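Local coordinates for protein LAR_0958 cell surface adhesin (PDB 4NG0) that probably helps Lactobacillus reuteri adhere to mucus, as one repeat of a cell-surface adhesin with a ubiquitin-like beta-grasp fold, at residues K73-N77 with Y78-T82. Residues are numbered along the deposited sequence; the frame is centred on the assembly and turned at random.
Sequences KANPN and YDLKT
Asn75 and Tyr78 close a local type I beta turn in the loop that leads from helix 65-73 to strand 83-92 of this beta-grasp domain, and the loop illustrates how a reversal closed by one backbone hydrogen bond can be tied into its surroundings by a buried side chain. Tyr78 N donates to Asn75 O over 3.0 Å, with an N-H...O angle of 156°; the donor stands well above the carbonyl plane and not on a lone pair. Pro76 and Asn77 fill the two corner positions, where the proline ring restricts phi to a value that suits the first corner (-64°). Tyr78 carries its ring anti to its own carbonyl carbon (chi1 -60°), which swings it back over the preceding peptide: Tyr78 CG lies 3.5 Å from Asn77 C, and Asn77 CB sits over one ring face, displaced toward the rim. At the ring edge, near its plane, is Asn75 O, while the Tyr78 side chain also touches Leu30. Asn75, the first residue of the turn, is buried, and its CB packs 4.3 Å from Leu80 CD1; both side chains also touch Leu33. The Asn75 amide uses both ends, ND2 giving a hydrogen bond to Leu71 O in the helix and OD1 accepting one from Asn34 N. Chemically, then, the buried polar group of Asn75 is satisfied by backbone partners on two other parts of the chain, so its carboxamide rotation is probably well defined, and the same residue ties the turn to the helix end and to the loop around Asn34.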
# COMPACT_ATOMS: atom_id res chain seq x y z
N LYS A 73 -7.56 -4.16 14.75
CA LYS A 73 -8.98 -4.15 15.09
C LYS A 73 -9.75 -5.24 14.35
O LYS A 73 -10.69 -5.84 14.88
CB LYS A 73 -9.57 -2.77 14.78
CG LYS A 73 -11.03 -2.59 15.16
CD LYS A 73 -11.45 -1.14 14.97
CE LYS A 73 -12.90 -0.92 15.35
NZ LYS A 73 -13.83 -1.62 14.42
N ALA A 74 -9.33 -5.53 13.12
CA ALA A 74 -10.01 -6.53 12.29
C ALA A 74 -9.62 -7.95 12.67
O ALA A 74 -10.20 -8.92 12.15
CB ALA A 74 -9.70 -6.28 10.81
N ASN A 75 -8.64 -8.09 13.57
CA ASN A 75 -8.14 -9.40 13.96
C ASN A 75 -8.06 -9.61 15.47
O ASN A 75 -6.99 -9.82 16.02
CB ASN A 75 -6.78 -9.64 13.30
CG ASN A 75 -6.89 -9.75 11.80
OD1 ASN A 75 -7.14 -10.84 11.27
ND2 ASN A 75 -6.72 -8.63 11.09
N PRO A 76 -9.23 -9.56 16.14
CA PRO A 76 -9.27 -9.56 17.61
C PRO A 76 -8.76 -10.83 18.27
O PRO A 76 -8.44 -10.81 19.47
CB PRO A 76 -10.76 -9.37 17.91
CG PRO A 76 -11.46 -9.87 16.70
CD PRO A 76 -10.57 -9.46 15.56
N ASN A 77 -8.66 -11.93 17.53
CA ASN A 77 -8.14 -13.16 18.13
C ASN A 77 -6.63 -13.16 18.24
O ASN A 77 -6.05 -14.07 18.83
CB ASN A 77 -8.62 -14.39 17.36
CG ASN A 77 -10.08 -14.66 17.57
OD1 ASN A 77 -10.65 -14.32 18.61
ND2 ASN A 77 -10.71 -15.28 16.58
N TYR A 78 -6.01 -12.13 17.67
CA TYR A 78 -4.55 -12.06 17.59
C TYR A 78 -3.98 -10.80 18.20
O TYR A 78 -4.65 -9.77 18.27
CB TYR A 78 -4.09 -12.15 16.13
CG TYR A 78 -4.52 -13.43 15.47
CD1 TYR A 78 -3.85 -14.61 15.74
CD2 TYR A 78 -5.60 -13.47 14.60
CE1 TYR A 78 -4.23 -15.81 15.15
CE2 TYR A 78 -5.99 -14.66 14.01
CZ TYR A 78 -5.30 -15.82 14.28
OH TYR A 78 -5.69 -17.01 13.70
N ASP A 79 -2.74 -10.92 18.65
CA ASP A 79 -1.91 -9.77 18.99
C ASP A 79 -0.84 -9.72 17.92
O ASP A 79 0.13 -10.48 17.96
CB ASP A 79 -1.30 -9.96 20.38
CG ASP A 79 -0.37 -8.82 20.77
OD1 ASP A 79 -0.40 -7.76 20.11
OD2 ASP A 79 0.38 -9.00 21.75
N LEU A 80 -1.06 -8.86 16.93
CA LEU A 80 -0.15 -8.74 15.80
C LEU A 80 1.03 -7.85 16.19
O LEU A 80 0.91 -6.62 16.17
CB LEU A 80 -0.88 -8.16 14.58
CG LEU A 80 -2.13 -8.93 14.13
CD1 LEU A 80 -2.77 -8.23 12.94
CD2 LEU A 80 -1.78 -10.37 13.77
N LYS A 81 2.15 -8.47 16.55
CA LYS A 81 3.28 -7.74 17.14
C LYS A 81 4.25 -7.14 16.12
O LYS A 81 4.94 -6.17 16.44
CB LYS A 81 4.06 -8.65 18.08
CG LYS A 81 3.26 -9.18 19.26
CD LYS A 81 4.16 -10.05 20.11
CE LYS A 81 3.47 -10.54 21.36
NZ LYS A 81 4.40 -11.42 22.11
N THR A 82 4.34 -7.72 14.93
CA THR A 82 5.08 -7.10 13.84
C THR A 82 4.23 -7.11 12.58
O THR A 82 3.47 -8.04 12.35
CB THR A 82 6.42 -7.81 13.51
OG1 THR A 82 6.18 -9.14 13.01
CG2 THR A 82 7.29 -7.89 14.72